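PDB 3A2Q: 6-aminohexanoate-cyclic-dimer hydrolase from Arthrobacter sp., which hydrolyses the cyclic dimer of 6-aminohexanoic acid to the linear dimer, a step in the breakdown of nylon-6 oligomers. Local coordinates for residues Leu70-Thr75 with Gly116-Pro121; Thr137-Asn142 with Asp445-Gly450; Gly149-Ser154 with Ala172-Ile177; Ala156-Ala161 with Cys182-Leu187. The protein carries 1 engineered substitution. All coordinates share one frame; numbering follows the deposited sequence.

Contact 1 of 4, residues Leu70-Thr75 with Gly116-Pro121; sequences LLKDLT and GKTNTP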
loop_
_atom_site.group_PDB
_atom_site.type_symbol
_atom_site.label_atom_id
_atom_site.label_comp_id
_atom_site.label_asym_id
_atom_site.label_seq_id
_atom_site.Cartn_x
_atom_site.Cartn_y
_atom_site.Cartn_z
ATOM N N LEU A 70 0.075 12.519 3.344
ATOM C CA LEU A 70 -0.965 11.916 4.160
ATOM C C LEU A 70 -0.513 10.595 4.776
ATOM O O LEU A 70 0.262 9.846 4.182
ATOM C CB LEU A 70 -2.226 11.719 3.315
ATOM C CG LEU A 70 -2.911 13.034 2.931
ATOM C CD1 LEU A 70 -3.895 12.811 1.796
ATOM C CD2 LEU A 70 -3.599 13.609 4.160
ATOM N N LEU A 71 -1.029 10.323 5.969
ATOM C CA LEU A 71 -0.684 9.137 6.738
ATOM C C LEU A 71 -1.897 8.242 6.974
ATOM O O LEU A 71 -2.971 8.723 7.319
ATOM C CB LEU A 71 -0.112 9.591 8.083
ATOM C CG LEU A 71 0.592 8.617 9.020
ATOM C CD1 LEU A 71 1.929 8.223 8.414
ATOM C CD2 LEU A 71 0.800 9.287 10.375
ATOM N N LYS A 72 -1.722 6.938 6.793
ATOM C CA LYS A 72 -2.808 5.987 7.010
ATOM C C LYS A 72 -3.036 5.900 8.517
ATOM O O LYS A 72 -2.077 5.913 9.284
ATOM C CB LYS A 72 -2.418 4.608 6.469
ATOM C CG LYS A 72 -3.506 3.545 6.558
ATOM C CD LYS A 72 -2.996 2.221 6.018
ATOM C CE LYS A 72 -4.097 1.175 5.918
ATOM N NZ LYS A 72 -3.569 -0.154 5.472
ATOM N N ASP A 73 -4.295 5.823 8.944
ATOM C CA ASP A 73 -4.577 5.733 10.372
ATOM C C ASP A 73 -4.493 4.288 10.844
ATOM O O ASP A 73 -5.456 3.726 11.376
ATOM C CB ASP A 73 -5.956 6.325 10.698
ATOM C CG ASP A 73 -6.235 6.357 12.194
ATOM O OD1 ASP A 73 -5.295 6.639 12.967
ATOM O OD2 ASP A 73 -7.390 6.109 12.598
ATOM N N LEU A 74 -3.320 3.695 10.639
ATOM C CA LEU A 74 -3.056 2.317 11.028
ATOM C C LEU A 74 -1.545 2.112 11.168
ATOM O O LEU A 74 -0.759 2.648 10.373
ATOM C CB LEU A 74 -3.596 1.353 9.967
ATOM C CG LEU A 74 -3.593 -0.136 10.316
ATOM C CD1 LEU A 74 -4.629 -0.420 11.404
ATOM C CD2 LEU A 74 -3.915 -0.945 9.071
ATOM N N THR A 75 -1.153 1.348 12.184
ATOM C CA THR A 75 0.251 1.025 12.443
ATOM C C THR A 75 1.093 2.201 12.935
ATOM O O THR A 75 1.421 2.281 14.121
ATOM C CB THR A 75 0.920 0.417 11.183
ATOM O OG1 THR A 75 0.102 -0.647 10.679
ATOM C CG2 THR A 75 2.307 -0.147 11.523
ATOM N N GLY A 116 -2.795 15.169 7.286
ATOM C CA GLY A 116 -3.900 14.452 7.895
ATOM C C GLY A 116 -3.784 12.946 7.754
ATOM O O GLY A 116 -2.783 12.440 7.248
ATOM N N LYS A 117 -4.808 12.230 8.210
ATOM C CA LYS A 117 -4.820 10.774 8.137
ATOM C C LYS A 117 -5.872 10.251 7.159
ATOM O O LYS A 117 -6.925 10.865 6.978
ATOM C CB LYS A 117 -5.073 10.176 9.518
ATOM C CG LYS A 117 -3.987 10.460 10.538
ATOM C CD LYS A 117 -4.240 9.629 11.775
ATOM C CE LYS A 117 -3.072 9.643 12.734
ATOM N NZ LYS A 117 -3.286 8.598 13.775
ATOM N N THR A 118 -5.585 9.106 6.545
ATOM C CA THR A 118 -6.490 8.506 5.568
ATOM C C THR A 118 -7.252 7.286 6.066
ATOM O O THR A 118 -6.792 6.555 6.946
ATOM C CB THR A 118 -5.727 8.113 4.309
ATOM O OG1 THR A 118 -4.599 7.310 4.678
ATOM C CG2 THR A 118 -5.259 9.355 3.572
ATOM N N ASN A 119 -8.411 7.055 5.458
ATOM C CA ASN A 119 -9.286 5.953 5.830
ATOM C C ASN A 119 -8.753 4.560 5.494
ATOM O O ASN A 119 -7.962 4.388 4.567
ATOM C CB ASN A 119 -10.665 6.169 5.193
ATOM C CG ASN A 119 -11.745 5.321 5.834
ATOM O OD1 ASN A 119 -11.656 4.960 7.010
ATOM N ND2 ASN A 119 -12.788 5.016 5.069
ATOM N N THR A 120 -9.205 3.576 6.265
ATOM C CA THR A 120 -8.808 2.180 6.114
ATOM C C THR A 120 -9.895 1.262 6.671
ATOM O O THR A 120 -10.700 1.681 7.509
ATOM C CB THR A 120 -7.516 1.885 6.923
ATOM O OG1 THR A 120 -7.298 0.469 6.998
ATOM C CG2 THR A 120 -7.653 2.426 8.349
ATOM N N PRO A 121 -9.957 0.009 6.195
ATOM C CA PRO A 121 -10.988 -0.867 6.759
ATOM C C PRO A 121 -10.492 -1.141 8.180
ATOM O O PRO A 121 -9.314 -0.922 8.472
ATOM C CB PRO A 121 -10.938 -2.103 5.858
ATOM C CG PRO A 121 -9.530 -2.081 5.308
ATOM C CD PRO A 121 -9.299 -0.624 5.039
HETATM O O HOH W 1 -1.588 7.009 11.961
#
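Leu71 and Lys117 pair where strands 68-72 and 113-118 run parallel, joined by backbone hydrogen bonds. Leu71 N binds Gly116 O at 3.0 Å, nearly straight at 171°. Thr118 N returns a bond to the less surely placed Leu71 O, and Asp73 N reaches Thr118 O at 3.3 Å.

The ionic part lies on the face that carries Leu71 and Lys117. The extended Lys117 chain crosses the Asp73 side chain obliquely and sets NZ 2.9 Å from Asp73 OD1, on the anti side of the carboxylate and 28° out of its plane. NZ also binds Ile82 O and a water bridging to Lys72 O, while Thr84, Asn83 and Ser85 grip the carboxylate. A methionine in place of Lys117 would probably leave the buried Asp73 without its counter-charge and Ile82 O without this donor.

On the face of Leu70, Lys72 and Thr118 the side chains meet by van der Waals contact, and Thr118 OG1 bonds to Ser154 OG. Leu70 CB lies 3.9 Å from Thr118 CG2. Lys72, with CG anti to the backbone N (chi1 -176°), passes Thr120 at about a right angle, CE 3.5 Å from Thr120 OG1.

The two lysines thus differ: Lys117 is matched by a carboxylate, whereas Lys72, assigned by similarity to the charge relay, gives NZ to Ser150 OG, Ser151 OG and the side-chain oxygen of Asn169.

Contact 2 of 4, residues Thr137-Asn142 with Asp445-Gly450; sequences TRNPWN and DGMPIG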
loop_
_atom_site.group_PDB
_atom_site.type_symbol
_atom_site.label_atom_id
_atom_site.label_comp_id
_atom_site.label_asym_id
_atom_site.label_seq_id
_atom_site.Cartn_x
_atom_site.Cartn_y
_atom_site.Cartn_z
ATOM N N THR A 137 -14.778 4.807 1.477
ATOM C CA THR A 137 -13.969 5.770 0.752
ATOM C C THR A 137 -14.335 5.427 -0.687
ATOM O O THR A 137 -14.354 4.253 -1.057
ATOM C CB THR A 137 -12.455 5.558 0.955
ATOM O OG1 THR A 137 -12.103 5.875 2.306
ATOM C CG2 THR A 137 -11.665 6.461 0.004
ATOM N N ARG A 138 -14.631 6.444 -1.487
ATOM C CA ARG A 138 -15.043 6.227 -2.865
ATOM C C ARG A 138 -13.970 6.573 -3.883
ATOM O O ARG A 138 -13.118 7.427 -3.642
ATOM C CB ARG A 138 -16.323 7.024 -3.136
ATOM C CG ARG A 138 -17.483 6.589 -2.241
ATOM C CD ARG A 138 -18.714 7.477 -2.408
ATOM N NE ARG A 138 -19.862 6.960 -1.662
ATOM C CZ ARG A 138 -20.647 5.968 -2.073
ATOM N NH1 ARG A 138 -20.424 5.372 -3.236
ATOM N NH2 ARG A 138 -21.659 5.563 -1.317
ATOM N N ASN A 139 -14.033 5.905 -5.031
ATOM C CA ASN A 139 -13.055 6.090 -6.093
ATOM C C ASN A 139 -13.233 7.375 -6.896
ATOM O O ASN A 139 -14.295 7.625 -7.467
ATOM C CB ASN A 139 -13.100 4.889 -7.036
ATOM C CG ASN A 139 -11.812 4.710 -7.809
ATOM O OD1 ASN A 139 -11.329 5.636 -8.450
ATOM N ND2 ASN A 139 -11.249 3.505 -7.751
ATOM N N PRO A 140 -12.186 8.213 -6.945
ATOM C CA PRO A 140 -12.216 9.479 -7.685
ATOM C C PRO A 140 -12.525 9.276 -9.171
ATOM O O PRO A 140 -13.031 10.178 -9.839
ATOM C CB PRO A 140 -10.815 10.049 -7.466
ATOM C CG PRO A 140 -10.393 9.445 -6.150
ATOM C CD PRO A 140 -10.905 8.041 -6.237
ATOM N N TRP A 141 -12.211 8.090 -9.687
ATOM C CA TRP A 141 -12.460 7.788 -11.091
ATOM C C TRP A 141 -13.918 7.404 -11.328
ATOM O O TRP A 141 -14.427 7.547 -12.434
ATOM C CB TRP A 141 -11.541 6.655 -11.575
ATOM C CG TRP A 141 -10.076 6.984 -11.497
ATOM C CD1 TRP A 141 -9.283 6.937 -10.388
ATOM C CD2 TRP A 141 -9.246 7.459 -12.565
ATOM N NE1 TRP A 141 -8.008 7.356 -10.696
ATOM C CE2 TRP A 141 -7.957 7.683 -12.025
ATOM C CE3 TRP A 141 -9.464 7.718 -13.925
ATOM C CZ2 TRP A 141 -6.889 8.157 -12.799
ATOM C CZ3 TRP A 141 -8.396 8.192 -14.698
ATOM C CH2 TRP A 141 -7.128 8.406 -14.128
ATOM N N ASN A 142 -14.573 6.906 -10.282
ATOM C CA ASN A 142 -15.975 6.496 -10.341
ATOM C C ASN A 142 -16.459 6.337 -8.898
ATOM O O ASN A 142 -16.170 5.336 -8.249
ATOM C CB ASN A 142 -16.101 5.165 -11.080
ATOM C CG ASN A 142 -17.530 4.810 -11.390
ATOM O OD1 ASN A 142 -18.418 4.986 -10.560
ATOM N ND2 ASN A 142 -17.763 4.289 -12.590
ATOM N N ASP A 445 -14.190 0.572 -19.310
ATOM C CA ASP A 445 -15.182 1.477 -18.749
ATOM C C ASP A 445 -14.556 2.568 -17.883
ATOM O O ASP A 445 -15.175 3.076 -16.947
ATOM C CB ASP A 445 -16.296 0.706 -18.007
ATOM C CG ASP A 445 -15.822 0.006 -16.751
ATOM O OD1 ASP A 445 -14.601 -0.158 -16.556
ATOM O OD2 ASP A 445 -16.701 -0.400 -15.955
ATOM N N GLY A 446 -13.306 2.912 -18.217
ATOM C CA GLY A 446 -12.589 3.987 -17.551
ATOM C C GLY A 446 -11.985 3.841 -16.166
ATOM O O GLY A 446 -11.674 4.853 -15.529
ATOM N N MET A 447 -11.810 2.610 -15.695
ATOM C CA MET A 447 -11.234 2.379 -14.376
ATOM C C MET A 447 -9.752 1.998 -14.499
ATOM O O MET A 447 -9.379 1.201 -15.351
ATOM C CB MET A 447 -11.989 1.256 -13.655
ATOM C CG MET A 447 -13.464 1.550 -13.386
ATOM S SD MET A 447 -13.698 3.086 -12.490
ATOM C CE MET A 447 -13.106 2.632 -10.864
ATOM N N PRO A 448 -8.894 2.574 -13.645
ATOM C CA PRO A 448 -7.457 2.265 -13.693
ATOM C C PRO A 448 -7.126 0.789 -13.479
ATOM O O PRO A 448 -7.779 0.098 -12.693
ATOM C CB PRO A 448 -6.873 3.152 -12.594
ATOM C CG PRO A 448 -7.836 4.313 -12.534
ATOM C CD PRO A 448 -9.174 3.630 -12.658
ATOM N N ILE A 449 -6.113 0.317 -14.201
ATOM C CA ILE A 449 -5.628 -1.062 -14.105
ATOM C C ILE A 449 -4.116 -0.967 -13.896
ATOM O O ILE A 449 -3.400 -0.429 -14.735
ATOM C CB ILE A 449 -5.904 -1.873 -15.406
ATOM C CG1 ILE A 449 -7.405 -2.098 -15.576
ATOM C CG2 ILE A 449 -5.165 -3.209 -15.369
ATOM C CD1 ILE A 449 -7.775 -2.905 -16.822
ATOM N N GLY A 450 -3.632 -1.482 -12.772
ATOM C CA GLY A 450 -2.204 -1.424 -12.521
ATOM C C GLY A 450 -1.420 -2.601 -13.071
ATOM O O GLY A 450 -1.953 -3.700 -13.250
HETATM O O HOH W 2 -16.124 4.366 -14.710
#
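Trp141 takes Pro448 squarely on one face of its indole, and this is the tight part of the contact. Pro448 CG stands 3.4 Å from the centroid of the five-membered ring and only 8° off its normal, a CH-pi contact. The indole is also held at NE1, by a hydrogen bond to Cys182 O. The backbone is anchored too: Trp141 N binds Asn139 OD1 at 2.9 Å, an Asx turn inside the type I turn from Asn139 to Asn142. An alanine in place of Trp141 would probably uncover the side of the Pro448 ring that the indole now covers and leave Cys182 O without this donor.

Met447 packs alongside, its chain bent at chi2 (-55°) and chi3 (-72°), which lays SD 3.5 Å from Asn142 CB and brings CE tip to tip with Asn139, 3.7 Å from ND2, an amide nitrogen held by Ser146 O and Val181 O.

Toward solvent the two segments separate. No direct hydrogen bond joins them; instead a water accepts from Asn142 ND2 at 2.7 Å and donates to Asp445 O at 2.8 Å. Asn142 OD1 accepts from Gly144 N, and Asp445 forms a salt bridge with Arg145.

Residues 445-447 belong to the connection between the antiparallel strands 435-442 and 448-455, so this is a beta hairpin whose turn end packs against the loop leading to helix 152-159.

Contact 3 of 4, residues Gly149-Ser154 with Ala172-Ile177; sequences GSSGGS and AGAVRI. Engineered in segment 172-177: Ala174 (natural residue Ser). With ACA (6-aminohexanoic acid), chain C; ACA (6-aminohexanoic acid), chain B.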
loop_
_atom_site.group_PDB
_atom_site.type_symbol
_atom_site.label_atom_id
_atom_site.label_comp_id
_atom_site.label_asym_id
_atom_site.label_seq_id
_atom_site.Cartn_x
_atom_site.Cartn_y
_atom_site.Cartn_z
ATOM N N GLY A 149 -8.007 -1.741 -0.958
ATOM C CA GLY A 149 -7.689 -1.622 0.454
ATOM C C GLY A 149 -6.452 -2.433 0.782
ATOM O O GLY A 149 -5.969 -3.166 -0.079
ATOM N N SER A 150 -5.958 -2.345 2.017
ATOM C CA SER A 150 -6.571 -1.518 3.060
ATOM C C SER A 150 -6.164 -0.043 3.058
ATOM O O SER A 150 -6.809 0.777 3.709
ATOM C CB SER A 150 -6.280 -2.130 4.437
ATOM O OG SER A 150 -4.885 -2.326 4.632
ATOM N N SER A 151 -5.106 0.308 2.334
ATOM C CA SER A 151 -4.673 1.702 2.293
ATOM C C SER A 151 -5.470 2.488 1.253
ATOM O O SER A 151 -4.923 3.341 0.554
ATOM C CB SER A 151 -3.181 1.780 1.969
ATOM O OG SER A 151 -2.431 0.964 2.855
ATOM N N GLY A 152 -6.771 2.203 1.171
ATOM C CA GLY A 152 -7.638 2.859 0.203
ATOM C C GLY A 152 -7.727 4.372 0.288
ATOM O O GLY A 152 -7.831 5.046 -0.736
ATOM N N GLY A 153 -7.694 4.912 1.501
ATOM C CA GLY A 153 -7.762 6.353 1.667
ATOM C C GLY A 153 -6.550 7.065 1.094
ATOM O O GLY A 153 -6.672 8.116 0.471
ATOM N N SER A 154 -5.370 6.489 1.296
ATOM C CA SER A 154 -4.152 7.098 0.785
ATOM C C SER A 154 -4.113 7.006 -0.731
ATOM O O SER A 154 -3.725 7.961 -1.399
ATOM C CB SER A 154 -2.920 6.422 1.392
ATOM O OG SER A 154 -2.836 6.698 2.779
ATOM N N ALA A 172 -0.960 -7.988 2.291
ATOM C CA ALA A 172 -1.432 -8.911 1.262
ATOM C C ALA A 172 -1.634 -8.146 -0.048
ATOM O O ALA A 172 -2.182 -8.680 -1.011
ATOM C CB ALA A 172 -2.743 -9.576 1.699
ATOM N N GLY A 173 -1.173 -6.894 -0.065
ATOM C CA GLY A 173 -1.289 -6.039 -1.237
ATOM C C GLY A 173 -1.922 -4.686 -0.923
ATOM O O GLY A 173 -2.230 -3.919 -1.834
ATOM N N ALA A 174 -2.075 -4.377 0.366
ATOM C CA ALA A 174 -2.721 -3.137 0.821
ATOM C C ALA A 174 -2.199 -1.789 0.309
ATOM O O ALA A 174 -2.833 -0.760 0.535
ATOM C CB ALA A 174 -2.786 -3.121 2.345
ATOM N N VAL A 175 -1.036 -1.766 -0.334
ATOM C CA VAL A 175 -0.556 -0.512 -0.916
ATOM C C VAL A 175 -0.702 -0.657 -2.431
ATOM O O VAL A 175 -1.235 0.222 -3.109
ATOM C CB VAL A 175 0.928 -0.220 -0.575
ATOM C CG1 VAL A 175 1.527 0.729 -1.610
ATOM C CG2 VAL A 175 1.028 0.411 0.804
ATOM N N ARG A 176 -0.245 -1.789 -2.952
ATOM C CA ARG A 176 -0.310 -2.053 -4.379
ATOM C C ARG A 176 -1.734 -2.120 -4.918
ATOM O O ARG A 176 -2.010 -1.602 -5.996
ATOM C CB ARG A 176 0.437 -3.350 -4.700
ATOM C CG ARG A 176 1.952 -3.242 -4.512
ATOM C CD ARG A 176 2.578 -4.638 -4.439
ATOM N NE ARG A 176 2.263 -5.272 -3.162
ATOM C CZ ARG A 176 2.317 -6.582 -2.932
ATOM N NH1 ARG A 176 2.671 -7.421 -3.899
ATOM N NH2 ARG A 176 2.009 -7.054 -1.731
ATOM N N ILE A 177 -2.644 -2.734 -4.169
ATOM C CA ILE A 177 -4.033 -2.844 -4.621
ATOM C C ILE A 177 -4.688 -1.467 -4.772
ATOM O O ILE A 177 -5.217 -1.143 -5.836
ATOM C CB ILE A 177 -4.852 -3.763 -3.669
ATOM C CG1 ILE A 177 -4.309 -5.193 -3.771
ATOM C CG2 ILE A 177 -6.330 -3.751 -4.057
ATOM C CD1 ILE A 177 -4.813 -6.160 -2.721
HETATM C C ACA C . -3.779 -5.614 4.008
HETATM O O ACA C . -2.691 -5.945 3.527
HETATM C C2 ACA C . -5.085 -6.065 3.371
HETATM C C3 ACA C . -5.259 -7.581 3.370
HETATM C C4 ACA C . -5.829 -8.109 4.688
HETATM C C5 ACA C . -5.327 -9.525 4.975
HETATM C C6 ACA C . -5.640 -9.984 6.396
HETATM N N ACA C . -4.589 -9.627 7.350
HETATM C C ACA B . -4.721 -8.697 8.292
HETATM O O ACA B . -5.800 -8.169 8.564
HETATM C C2 ACA B . -3.466 -8.296 9.038
HETATM C C3 ACA B . -3.339 -6.789 9.185
HETATM C C4 ACA B . -2.584 -6.199 8.005
HETATM C C5 ACA B . -3.238 -4.932 7.482
HETATM C C6 ACA B . -2.802 -4.640 6.051
HETATM N N ACA B . -3.883 -4.850 5.089
#
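Ala174, whose CB lies 3.2 Å from Ser150 OG, sets its methyl over one face of the substrate amide, in which C of the chain C 6-aminohexanoic acid unit is bonded to N of the chain B unit, as in the uncleaved ring. Ser150 OG stands over the same face, above the chain B nitrogen, which donates to it in a bond that comes in well out of the amide plane. At the carbonyl edge, Ala172 N donates to the chain C oxygen. With OG between its backbone N and carbonyl carbon (chi1 54°), Ser150 turns the hydroxyl to the substrate nitrogen, where Lys72 NZ also binds it; a cis peptide precedes the residue.

The Ala174 carbonyl is a second flat group: Ser151 N meets Ala174 O in plane, on a lone pair, at 3.1 Å. Gly149 O, buried without a conventional partner, faces Ala174 CA at 3.4 Å in a CH...O contact.

Ala174 is engineered, replacing the serine that by similarity forms the acyl-ester intermediate. The geometry is consistent with the Ser-cisSer-Lys triad of the amidase family: Ser150 lies between lysine and leaving nitrogen, the missing hydroxyl would start close to the amide carbon, and Ala172 N probably serves the oxyanion hole.

Contact 4 of 4, residues Ala156-Ala161 with Cys182-Leu187; sequences AAVAAA and CGVVGL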
loop_
_atom_site.group_PDB
_atom_site.type_symbol
_atom_site.label_atom_id
_atom_site.label_comp_id
_atom_site.label_asym_id
_atom_site.label_seq_id
_atom_site.Cartn_x
_atom_site.Cartn_y
_atom_site.Cartn_z
ATOM N N ALA A 156 -6.649 6.847 -2.860
ATOM C CA ALA A 156 -7.630 7.788 -3.399
ATOM C C ALA A 156 -7.167 9.229 -3.224
ATOM O O ALA A 156 -7.331 10.058 -4.121
ATOM C CB ALA A 156 -8.980 7.590 -2.708
ATOM N N ALA A 157 -6.593 9.528 -2.062
ATOM C CA ALA A 157 -6.117 10.876 -1.777
ATOM C C ALA A 157 -5.111 11.333 -2.824
ATOM O O ALA A 157 -5.225 12.428 -3.369
ATOM C CB ALA A 157 -5.493 10.929 -0.391
ATOM N N VAL A 158 -4.122 10.491 -3.106
ATOM C CA VAL A 158 -3.108 10.828 -4.093
ATOM C C VAL A 158 -3.698 10.919 -5.500
ATOM O O VAL A 158 -3.308 11.772 -6.291
ATOM C CB VAL A 158 -1.950 9.795 -4.073
ATOM C CG1 VAL A 158 -0.938 10.114 -5.177
ATOM C CG2 VAL A 158 -1.269 9.821 -2.710
ATOM N N ALA A 159 -4.653 10.046 -5.800
ATOM C CA ALA A 159 -5.288 10.048 -7.112
ATOM C C ALA A 159 -6.085 11.338 -7.333
ATOM O O ALA A 159 -6.233 11.796 -8.462
ATOM C CB ALA A 159 -6.201 8.841 -7.243
ATOM N N ALA A 160 -6.587 11.916 -6.245
ATOM C CA ALA A 160 -7.377 13.146 -6.309
ATOM C C ALA A 160 -6.555 14.389 -5.988
ATOM O O ALA A 160 -7.104 15.472 -5.785
ATOM C CB ALA A 160 -8.557 13.051 -5.360
ATOM N N ALA A 161 -5.238 14.224 -5.933
ATOM C CA ALA A 161 -4.321 15.323 -5.657
ATOM C C ALA A 161 -4.496 16.010 -4.301
ATOM O O ALA A 161 -4.203 17.198 -4.166
ATOM C CB ALA A 161 -4.406 16.356 -6.775
ATOM N N CYS A 182 -6.740 2.902 -7.978
ATOM C CA CYS A 182 -6.838 4.358 -8.044
ATOM C C CYS A 182 -5.928 5.050 -9.053
ATOM O O CYS A 182 -5.888 6.277 -9.113
ATOM C CB CYS A 182 -6.607 4.960 -6.658
ATOM S SG CYS A 182 -7.876 4.474 -5.463
ATOM N N GLY A 183 -5.191 4.274 -9.838
ATOM C CA GLY A 183 -4.337 4.872 -10.852
ATOM C C GLY A 183 -3.136 5.670 -10.386
ATOM O O GLY A 183 -2.822 6.717 -10.956
ATOM N N VAL A 184 -2.463 5.192 -9.344
ATOM C CA VAL A 184 -1.269 5.871 -8.849
ATOM C C VAL A 184 -0.172 4.827 -8.666
ATOM O O VAL A 184 -0.411 3.636 -8.859
ATOM C CB VAL A 184 -1.524 6.596 -7.500
ATOM C CG1 VAL A 184 -2.610 7.647 -7.675
ATOM C CG2 VAL A 184 -1.916 5.596 -6.425
ATOM N N VAL A 185 1.033 5.276 -8.324
ATOM C CA VAL A 185 2.140 4.355 -8.105
ATOM C C VAL A 185 2.148 3.894 -6.651
ATOM O O VAL A 185 2.101 4.712 -5.736
ATOM C CB VAL A 185 3.498 5.017 -8.407
ATOM C CG1 VAL A 185 4.608 3.988 -8.256
ATOM C CG2 VAL A 185 3.499 5.594 -9.809
ATOM N N GLY A 186 2.211 2.582 -6.442
ATOM C CA GLY A 186 2.234 2.057 -5.090
ATOM C C GLY A 186 3.344 1.043 -4.933
ATOM O O GLY A 186 3.371 0.037 -5.641
ATOM N N LEU A 187 4.266 1.300 -4.013
ATOM C CA LEU A 187 5.375 0.383 -3.798
ATOM C C LEU A 187 5.410 -0.295 -2.444
ATOM O O LEU A 187 5.289 0.362 -1.407
ATOM C CB LEU A 187 6.713 1.105 -3.991
ATOM C CG LEU A 187 7.948 0.327 -3.506
ATOM C CD1 LEU A 187 8.285 -0.774 -4.502
ATOM C CD2 LEU A 187 9.125 1.275 -3.344
#
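Ala159 stands at the middle of this contact, its methyl directed at the chain that leaves helix 176-182, where it meets both Cys182 and Val184, in directions roughly at right angles. Ala159 CB lies 3.9 Å from Cys182 CB and closer still, 3.2 Å, to Cys182 O. It meets Val184 CG1 at 3.8 Å.

Val184 does the reaching from the loop just before strand 185-188. With CG1 anti to the carbonyl carbon (chi1 -60°), that one branch presses against the helix backbone, 3.6 Å from Ala159 CA, and also touches Val158. The two valines cross obliquely, meeting CG1 to CG1 at 3.9 Å. Cys182 comes in a turn earlier along helix 152-159. Ala156 directs its CB away from the contact, and SG lies nearest the backbone, 3.7 Å from Ala156 N. The small side chains at 156 and 159 thus let the second segment come down onto the helix itself.

No hydrogen bond crosses between the segments, and all five touching residues are buried. Each chain direction changes through a Schellman motif close by: Ala161, with positive phi, closes helix 152-159, its N bonded to Val158 O at 3.1 Å, and Gly183 ends helix 176-182 and turns the chain toward strand 185-188. Helix 152-159 thus packs on the connection between helix 176-182 and strand 185-188, within the alpha/beta core of the amidase fold.

How the contacts relate
Contacts 1, 3 and 4 are buried, whereas contact 2 is partly open to water and lies farthest from the chain centre. Helix 152-159 serves both contact 3, at its N-terminal end, and contact 4, at its C-terminal end; contact 1 joins the catalytic region through Lys72 and through Thr118 OG1, which is within hydrogen-bonding distance of Ser154 OG. Contacts 1 and 3 are rich in polar bonds, those of Lys72 and Ser150 at the active site, while contact 4 is apolar packing, and its Ala157 meets Leu70 of contact 1. Contact 2 mixes a CH-pi contact with a water bridge. Contacts 1, 2 and 4 all reach strands of one mixed sheet.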